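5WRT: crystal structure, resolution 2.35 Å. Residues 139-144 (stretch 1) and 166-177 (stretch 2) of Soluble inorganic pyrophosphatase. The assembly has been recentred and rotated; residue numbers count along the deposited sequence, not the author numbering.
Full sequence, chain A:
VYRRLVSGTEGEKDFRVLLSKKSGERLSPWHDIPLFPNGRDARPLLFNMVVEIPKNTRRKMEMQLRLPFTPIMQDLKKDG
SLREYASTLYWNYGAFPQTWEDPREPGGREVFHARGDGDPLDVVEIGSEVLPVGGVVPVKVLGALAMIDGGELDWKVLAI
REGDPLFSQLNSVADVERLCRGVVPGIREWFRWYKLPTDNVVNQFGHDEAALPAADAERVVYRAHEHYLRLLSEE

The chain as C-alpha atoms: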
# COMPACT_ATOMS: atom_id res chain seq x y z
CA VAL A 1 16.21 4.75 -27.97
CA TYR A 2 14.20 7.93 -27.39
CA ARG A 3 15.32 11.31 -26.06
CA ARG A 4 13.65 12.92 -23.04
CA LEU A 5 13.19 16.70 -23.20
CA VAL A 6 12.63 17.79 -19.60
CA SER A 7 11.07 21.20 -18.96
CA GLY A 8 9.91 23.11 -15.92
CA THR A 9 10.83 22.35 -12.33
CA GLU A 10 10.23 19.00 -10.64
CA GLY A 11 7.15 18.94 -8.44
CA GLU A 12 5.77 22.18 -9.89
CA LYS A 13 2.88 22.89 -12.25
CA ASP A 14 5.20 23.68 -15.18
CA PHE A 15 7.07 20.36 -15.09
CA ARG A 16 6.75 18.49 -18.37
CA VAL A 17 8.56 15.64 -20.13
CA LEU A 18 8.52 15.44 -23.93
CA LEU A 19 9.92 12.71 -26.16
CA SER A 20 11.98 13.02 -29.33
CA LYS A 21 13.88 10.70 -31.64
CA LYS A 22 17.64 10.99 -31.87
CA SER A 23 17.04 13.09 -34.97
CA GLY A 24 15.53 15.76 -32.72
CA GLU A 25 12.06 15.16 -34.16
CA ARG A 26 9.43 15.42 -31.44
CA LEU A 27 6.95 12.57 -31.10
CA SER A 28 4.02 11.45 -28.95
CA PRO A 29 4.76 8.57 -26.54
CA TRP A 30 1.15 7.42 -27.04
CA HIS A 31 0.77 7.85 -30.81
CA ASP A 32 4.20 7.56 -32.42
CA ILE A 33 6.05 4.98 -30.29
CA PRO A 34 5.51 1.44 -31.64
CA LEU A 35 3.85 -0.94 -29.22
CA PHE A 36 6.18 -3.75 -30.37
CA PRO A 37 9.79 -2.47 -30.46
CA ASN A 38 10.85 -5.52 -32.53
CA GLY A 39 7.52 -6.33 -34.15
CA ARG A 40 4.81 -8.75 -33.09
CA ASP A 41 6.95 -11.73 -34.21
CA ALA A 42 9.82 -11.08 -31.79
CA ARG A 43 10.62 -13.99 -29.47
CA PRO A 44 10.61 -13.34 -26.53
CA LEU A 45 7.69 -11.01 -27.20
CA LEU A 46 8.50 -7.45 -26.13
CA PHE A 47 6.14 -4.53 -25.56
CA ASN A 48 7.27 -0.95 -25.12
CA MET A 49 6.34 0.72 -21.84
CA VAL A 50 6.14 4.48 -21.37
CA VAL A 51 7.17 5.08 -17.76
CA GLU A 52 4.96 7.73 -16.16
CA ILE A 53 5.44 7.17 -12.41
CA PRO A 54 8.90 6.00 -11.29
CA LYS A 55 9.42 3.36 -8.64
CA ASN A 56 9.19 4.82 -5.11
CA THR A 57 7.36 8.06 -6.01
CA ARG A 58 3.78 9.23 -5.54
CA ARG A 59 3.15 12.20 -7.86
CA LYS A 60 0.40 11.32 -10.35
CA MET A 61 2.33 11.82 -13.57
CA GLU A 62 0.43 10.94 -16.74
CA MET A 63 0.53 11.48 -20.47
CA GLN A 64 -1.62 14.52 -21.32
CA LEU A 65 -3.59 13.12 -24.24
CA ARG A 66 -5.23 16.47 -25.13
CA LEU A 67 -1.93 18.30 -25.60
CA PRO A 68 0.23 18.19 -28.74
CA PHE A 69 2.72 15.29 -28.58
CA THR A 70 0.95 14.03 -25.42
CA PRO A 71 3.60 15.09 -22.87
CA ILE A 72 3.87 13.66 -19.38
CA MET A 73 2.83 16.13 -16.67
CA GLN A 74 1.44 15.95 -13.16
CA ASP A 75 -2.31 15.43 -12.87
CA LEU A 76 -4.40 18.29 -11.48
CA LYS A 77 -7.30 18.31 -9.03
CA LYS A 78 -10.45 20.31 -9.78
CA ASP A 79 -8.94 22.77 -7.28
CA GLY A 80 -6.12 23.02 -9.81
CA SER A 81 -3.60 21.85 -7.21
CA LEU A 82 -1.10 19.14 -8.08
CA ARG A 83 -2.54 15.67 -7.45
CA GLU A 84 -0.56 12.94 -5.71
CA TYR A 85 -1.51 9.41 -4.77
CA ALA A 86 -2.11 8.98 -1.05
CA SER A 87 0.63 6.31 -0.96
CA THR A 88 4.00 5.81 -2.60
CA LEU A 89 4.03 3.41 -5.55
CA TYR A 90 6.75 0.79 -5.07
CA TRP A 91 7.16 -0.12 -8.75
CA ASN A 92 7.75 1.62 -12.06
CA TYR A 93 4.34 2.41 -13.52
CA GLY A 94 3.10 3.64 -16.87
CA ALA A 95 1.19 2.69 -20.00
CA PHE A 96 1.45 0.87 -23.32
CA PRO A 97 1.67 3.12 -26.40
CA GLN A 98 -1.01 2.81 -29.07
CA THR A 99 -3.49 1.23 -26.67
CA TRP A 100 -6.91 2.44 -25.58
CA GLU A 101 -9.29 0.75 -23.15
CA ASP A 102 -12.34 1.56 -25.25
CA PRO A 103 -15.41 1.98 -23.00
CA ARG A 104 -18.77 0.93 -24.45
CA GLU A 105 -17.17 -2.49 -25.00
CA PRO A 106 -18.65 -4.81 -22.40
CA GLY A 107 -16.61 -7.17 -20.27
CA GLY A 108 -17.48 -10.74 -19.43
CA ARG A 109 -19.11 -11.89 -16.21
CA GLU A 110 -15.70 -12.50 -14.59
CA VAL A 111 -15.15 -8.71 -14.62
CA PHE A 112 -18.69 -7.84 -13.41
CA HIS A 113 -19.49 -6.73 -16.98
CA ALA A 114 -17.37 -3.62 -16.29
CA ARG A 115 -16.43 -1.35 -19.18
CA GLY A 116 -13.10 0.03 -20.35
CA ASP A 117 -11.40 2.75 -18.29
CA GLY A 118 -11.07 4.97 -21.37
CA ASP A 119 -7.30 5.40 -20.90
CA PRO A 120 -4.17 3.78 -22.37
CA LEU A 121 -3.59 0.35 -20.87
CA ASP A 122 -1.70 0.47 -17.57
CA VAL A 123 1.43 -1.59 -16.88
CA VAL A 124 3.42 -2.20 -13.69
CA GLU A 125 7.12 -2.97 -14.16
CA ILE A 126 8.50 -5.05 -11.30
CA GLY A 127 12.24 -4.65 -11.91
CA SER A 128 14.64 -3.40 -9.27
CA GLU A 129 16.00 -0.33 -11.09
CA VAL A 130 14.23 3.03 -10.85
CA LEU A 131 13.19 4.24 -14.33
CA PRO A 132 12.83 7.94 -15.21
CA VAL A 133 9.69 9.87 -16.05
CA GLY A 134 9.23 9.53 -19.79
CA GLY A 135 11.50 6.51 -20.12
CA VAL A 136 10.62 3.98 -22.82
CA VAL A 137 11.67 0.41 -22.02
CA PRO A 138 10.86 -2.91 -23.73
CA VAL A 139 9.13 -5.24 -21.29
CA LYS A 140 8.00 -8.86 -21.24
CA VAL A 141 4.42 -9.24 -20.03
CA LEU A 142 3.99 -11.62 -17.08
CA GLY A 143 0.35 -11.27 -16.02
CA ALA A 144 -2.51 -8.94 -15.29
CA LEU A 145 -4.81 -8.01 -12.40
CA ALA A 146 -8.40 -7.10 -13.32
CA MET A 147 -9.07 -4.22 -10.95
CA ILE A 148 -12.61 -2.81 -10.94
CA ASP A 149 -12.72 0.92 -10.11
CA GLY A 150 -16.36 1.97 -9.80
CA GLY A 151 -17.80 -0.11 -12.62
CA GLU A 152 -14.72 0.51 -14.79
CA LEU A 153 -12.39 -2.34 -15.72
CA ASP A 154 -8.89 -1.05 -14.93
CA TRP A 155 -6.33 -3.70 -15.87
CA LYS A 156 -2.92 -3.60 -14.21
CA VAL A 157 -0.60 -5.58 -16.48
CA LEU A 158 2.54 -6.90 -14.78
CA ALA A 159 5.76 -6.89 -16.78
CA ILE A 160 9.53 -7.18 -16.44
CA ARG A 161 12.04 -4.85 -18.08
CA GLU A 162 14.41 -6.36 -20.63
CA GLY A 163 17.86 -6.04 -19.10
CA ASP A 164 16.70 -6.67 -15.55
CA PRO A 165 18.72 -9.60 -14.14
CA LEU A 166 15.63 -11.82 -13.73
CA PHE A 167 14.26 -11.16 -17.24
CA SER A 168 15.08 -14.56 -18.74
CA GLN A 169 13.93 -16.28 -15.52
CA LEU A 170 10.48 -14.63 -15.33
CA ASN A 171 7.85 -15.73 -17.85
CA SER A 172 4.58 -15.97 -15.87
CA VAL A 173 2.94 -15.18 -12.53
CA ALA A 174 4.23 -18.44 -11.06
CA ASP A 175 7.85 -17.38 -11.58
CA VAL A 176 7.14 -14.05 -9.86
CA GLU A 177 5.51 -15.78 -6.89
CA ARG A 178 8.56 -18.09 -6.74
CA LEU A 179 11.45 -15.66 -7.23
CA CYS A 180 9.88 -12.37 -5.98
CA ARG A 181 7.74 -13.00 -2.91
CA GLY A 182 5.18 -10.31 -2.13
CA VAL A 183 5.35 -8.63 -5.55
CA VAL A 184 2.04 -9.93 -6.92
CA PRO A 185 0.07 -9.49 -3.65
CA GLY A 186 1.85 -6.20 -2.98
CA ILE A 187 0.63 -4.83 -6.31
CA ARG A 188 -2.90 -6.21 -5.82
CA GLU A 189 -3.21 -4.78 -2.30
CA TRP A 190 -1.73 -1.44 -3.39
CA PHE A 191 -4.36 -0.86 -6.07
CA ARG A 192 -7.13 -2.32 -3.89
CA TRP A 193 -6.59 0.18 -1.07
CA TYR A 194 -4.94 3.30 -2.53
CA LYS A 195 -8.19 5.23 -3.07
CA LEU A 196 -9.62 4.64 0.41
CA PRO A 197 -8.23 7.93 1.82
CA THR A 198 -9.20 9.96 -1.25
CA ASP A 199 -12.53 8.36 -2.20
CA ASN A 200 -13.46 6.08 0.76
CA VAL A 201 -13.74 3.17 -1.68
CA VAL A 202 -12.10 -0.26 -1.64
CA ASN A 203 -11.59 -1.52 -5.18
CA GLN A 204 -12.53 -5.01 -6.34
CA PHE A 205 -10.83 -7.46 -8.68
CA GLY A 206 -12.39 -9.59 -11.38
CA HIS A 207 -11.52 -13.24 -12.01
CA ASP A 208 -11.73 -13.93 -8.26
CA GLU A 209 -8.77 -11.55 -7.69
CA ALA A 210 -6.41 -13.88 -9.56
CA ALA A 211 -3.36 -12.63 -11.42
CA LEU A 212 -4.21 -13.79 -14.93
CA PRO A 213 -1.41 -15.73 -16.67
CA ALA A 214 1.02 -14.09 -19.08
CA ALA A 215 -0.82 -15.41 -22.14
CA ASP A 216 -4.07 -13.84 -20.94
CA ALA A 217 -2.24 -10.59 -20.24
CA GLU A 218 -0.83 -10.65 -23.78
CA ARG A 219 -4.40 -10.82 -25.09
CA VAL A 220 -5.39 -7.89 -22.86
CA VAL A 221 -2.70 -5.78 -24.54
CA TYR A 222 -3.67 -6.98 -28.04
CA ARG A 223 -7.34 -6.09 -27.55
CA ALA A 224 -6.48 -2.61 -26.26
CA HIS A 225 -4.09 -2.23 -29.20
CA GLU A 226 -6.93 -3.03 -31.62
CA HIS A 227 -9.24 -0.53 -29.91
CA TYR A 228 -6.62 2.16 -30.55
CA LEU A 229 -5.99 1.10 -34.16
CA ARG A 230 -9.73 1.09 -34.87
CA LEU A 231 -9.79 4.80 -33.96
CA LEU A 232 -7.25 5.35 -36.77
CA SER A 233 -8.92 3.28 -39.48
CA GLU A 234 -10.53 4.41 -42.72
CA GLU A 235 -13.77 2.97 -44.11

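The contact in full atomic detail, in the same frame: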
# COMPACT_ATOMS: atom_id res chain seq x y z
N VAL A 139 9.47 -4.39 -22.41
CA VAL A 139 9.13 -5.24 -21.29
C VAL A 139 8.52 -6.54 -21.80
O VAL A 139 7.92 -6.59 -22.88
CB VAL A 139 8.15 -4.55 -20.31
CG1 VAL A 139 8.75 -3.25 -19.78
CG2 VAL A 139 6.81 -4.29 -20.98
N LYS A 140 8.69 -7.60 -21.01
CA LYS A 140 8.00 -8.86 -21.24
C LYS A 140 6.83 -8.95 -20.28
O LYS A 140 7.00 -8.77 -19.07
CB LYS A 140 8.95 -10.05 -21.05
CG LYS A 140 8.26 -11.40 -21.08
CD LYS A 140 9.26 -12.54 -21.13
CE LYS A 140 10.39 -12.33 -20.12
NZ LYS A 140 11.27 -13.53 -20.03
N VAL A 141 5.65 -9.22 -20.82
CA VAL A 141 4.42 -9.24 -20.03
C VAL A 141 4.33 -10.55 -19.26
O VAL A 141 4.53 -11.64 -19.83
CB VAL A 141 3.21 -9.03 -20.94
CG1 VAL A 141 1.96 -9.57 -20.30
CG2 VAL A 141 3.04 -7.55 -21.26
N LEU A 142 4.03 -10.46 -17.96
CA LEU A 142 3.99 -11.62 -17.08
C LEU A 142 2.59 -11.97 -16.58
O LEU A 142 2.37 -13.12 -16.19
CB LEU A 142 4.89 -11.39 -15.87
CG LEU A 142 6.37 -11.12 -16.15
CD1 LEU A 142 7.07 -10.60 -14.90
CD2 LEU A 142 7.05 -12.38 -16.66
N GLY A 143 1.66 -11.03 -16.59
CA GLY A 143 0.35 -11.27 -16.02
C GLY A 143 -0.42 -9.98 -15.92
O GLY A 143 0.04 -8.91 -16.35
N ALA A 144 -1.62 -10.09 -15.35
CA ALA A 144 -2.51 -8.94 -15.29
C ALA A 144 -3.52 -9.13 -14.17
O ALA A 144 -4.06 -10.22 -13.99
CB ALA A 144 -3.24 -8.72 -16.62
N LEU A 166 16.54 -10.68 -13.75
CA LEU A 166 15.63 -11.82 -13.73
C LEU A 166 14.78 -11.93 -14.99
O LEU A 166 13.83 -12.73 -15.01
CB LEU A 166 14.71 -11.73 -12.51
CG LEU A 166 15.34 -11.62 -11.13
CD1 LEU A 166 14.28 -11.29 -10.09
CD2 LEU A 166 16.05 -12.91 -10.77
N PHE A 167 15.09 -11.17 -16.04
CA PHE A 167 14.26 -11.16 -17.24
C PHE A 167 14.07 -12.56 -17.81
O PHE A 167 12.94 -13.03 -17.98
CB PHE A 167 14.87 -10.23 -18.29
CG PHE A 167 14.12 -10.20 -19.58
CD1 PHE A 167 13.02 -9.38 -19.75
CD2 PHE A 167 14.51 -11.01 -20.65
CE1 PHE A 167 12.33 -9.35 -20.94
CE2 PHE A 167 13.82 -10.98 -21.84
CZ PHE A 167 12.73 -10.15 -21.99
N SER A 168 15.17 -13.24 -18.12
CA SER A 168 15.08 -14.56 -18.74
C SER A 168 14.48 -15.61 -17.80
O SER A 168 14.05 -16.67 -18.27
CB SER A 168 16.46 -15.02 -19.21
OG SER A 168 17.35 -15.16 -18.12
N GLN A 169 14.45 -15.33 -16.50
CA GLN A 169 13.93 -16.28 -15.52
C GLN A 169 12.45 -16.08 -15.21
O GLN A 169 11.83 -16.96 -14.62
CB GLN A 169 14.72 -16.17 -14.22
CG GLN A 169 16.09 -16.82 -14.26
CD GLN A 169 16.77 -16.79 -12.91
OE1 GLN A 169 17.48 -15.84 -12.57
NE2 GLN A 169 16.55 -17.83 -12.11
N LEU A 170 11.88 -14.94 -15.59
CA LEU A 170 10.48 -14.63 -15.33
C LEU A 170 9.70 -14.71 -16.64
O LEU A 170 9.97 -13.96 -17.58
CB LEU A 170 10.33 -13.24 -14.71
CG LEU A 170 11.06 -13.00 -13.38
CD1 LEU A 170 10.93 -11.54 -12.96
CD2 LEU A 170 10.53 -13.93 -12.30
N ASN A 171 8.72 -15.62 -16.69
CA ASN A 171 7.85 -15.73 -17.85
C ASN A 171 6.37 -15.79 -17.51
O ASN A 171 5.55 -15.65 -18.43
CB ASN A 171 8.21 -16.97 -18.68
CG ASN A 171 9.68 -17.01 -19.08
OD1 ASN A 171 10.14 -16.16 -19.85
ND2 ASN A 171 10.42 -17.97 -18.55
N SER A 172 5.99 -15.99 -16.25
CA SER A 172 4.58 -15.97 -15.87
C SER A 172 4.47 -15.60 -14.39
O SER A 172 5.47 -15.42 -13.69
CB SER A 172 3.89 -17.30 -16.16
OG SER A 172 2.50 -17.11 -16.33
N VAL A 173 3.22 -15.49 -13.92
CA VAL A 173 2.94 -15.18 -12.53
C VAL A 173 3.65 -16.15 -11.59
O VAL A 173 4.19 -15.75 -10.55
CB VAL A 173 1.42 -15.18 -12.28
CG1 VAL A 173 1.11 -14.95 -10.81
CG2 VAL A 173 0.74 -14.13 -13.15
N ALA A 174 3.65 -17.43 -11.94
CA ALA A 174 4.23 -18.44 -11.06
C ALA A 174 5.70 -18.18 -10.79
O ALA A 174 6.18 -18.38 -9.66
CB ALA A 174 4.04 -19.84 -11.66
N ASP A 175 6.45 -17.72 -11.80
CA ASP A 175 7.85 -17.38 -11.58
C ASP A 175 7.99 -16.18 -10.65
O ASP A 175 8.92 -16.14 -9.83
CB ASP A 175 8.54 -17.10 -12.92
CG ASP A 175 8.53 -18.30 -13.84
OD1 ASP A 175 8.61 -19.44 -13.33
OD2 ASP A 175 8.46 -18.11 -15.07
N VAL A 176 7.09 -15.21 -10.75
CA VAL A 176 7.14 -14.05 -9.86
C VAL A 176 6.86 -14.47 -8.43
O VAL A 176 7.58 -14.09 -7.50
CB VAL A 176 6.16 -12.96 -10.34
CG1 VAL A 176 6.25 -11.74 -9.44
CG2 VAL A 176 6.43 -12.60 -11.79
N GLU A 177 5.81 -15.26 -8.22
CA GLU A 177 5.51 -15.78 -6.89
C GLU A 177 6.68 -16.58 -6.33
O GLU A 177 6.89 -16.60 -5.11
CB GLU A 177 4.25 -16.65 -6.94
CG GLU A 177 2.95 -15.90 -7.25
CD GLU A 177 2.42 -15.06 -6.09
OE1 GLU A 177 1.19 -14.86 -6.03
OE2 GLU A 177 3.22 -14.61 -5.24
O HOH W 1 6.14 -14.21 -20.80

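Residues 139-144 form part of a longer β-strand, while 166-177 run from an irregular, partly helix-like segment through a loop into a helix that begins at V173 and continues beyond the stretch. The helix lies almost perpendicular to the strand, with an angle of 86° between their N-to-C directions and a closest axial approach of 8.1 Å. The backbones come nearest just ahead of the helix, where the CA atoms of L142 and S172 are 4.6 Å apart. No direct backbone hydrogen bond joins the two stretches: L142 O lies 3.4 Å from V173 N, but at a poor angle. The direct hydrogen bonds between the stretches all come from a side chain, that of K140.

The polar anchor is K140. Its CB points toward the second stretch, and the extended chain, with only chi3 turned to p, delivers the ammonium group into a nest of three oxygens. K140 NZ donates to F167 O at 2.7 Å, to L170 O at 2.8 Å and to N171 OD1 at 2.9 Å. Two of these acceptors are main-chain carbonyls, so one lysine ties down the path of the loop. Its charge also offsets the crowding of L170 O and N171 OD1, two acceptors 3.2 Å apart. N171 takes part although its CB points away, because its side chain curls back.

The same lysine uses the F167 ring. K140 NZ sits 4.1 Å from the ring centroid, 11° off the normal, a cation-pi contact; K140 CE lies 3.8 Å from that centroid over the face, adding a CH-pi contact.

Two residues along the strand, L142 supplies the apolar counterpart. Its CB points sideways, yet its methyl groups reach the other stretch: L142 CD2 packs 3.9 Å from L170 CB, and L142 CD1 meets V176 CG2 at 3.8 Å. One leucine thereby touches both the loop and the first turn of the helix. Next to it, G143 leaves room for V173, whose CG2 is 4.1 Å from G143 CA; a CB modelled ideally on G143 would fall 2.7 Å from V173 CG2, a clash.

The second stretch also braces itself: from the helix, D175 OD2 accepts from N171 N at 3.0 Å and, weakly, from S172 N at 3.5 Å. The O atom of water 1 links the backbones, 3.2 Å from V141 O and 2.8 Å from N171 O. The rule is compact: a lysine satisfied by carbonyls and an aromatic face, a bridging leucine, and a strand glycine facing the start of the helix.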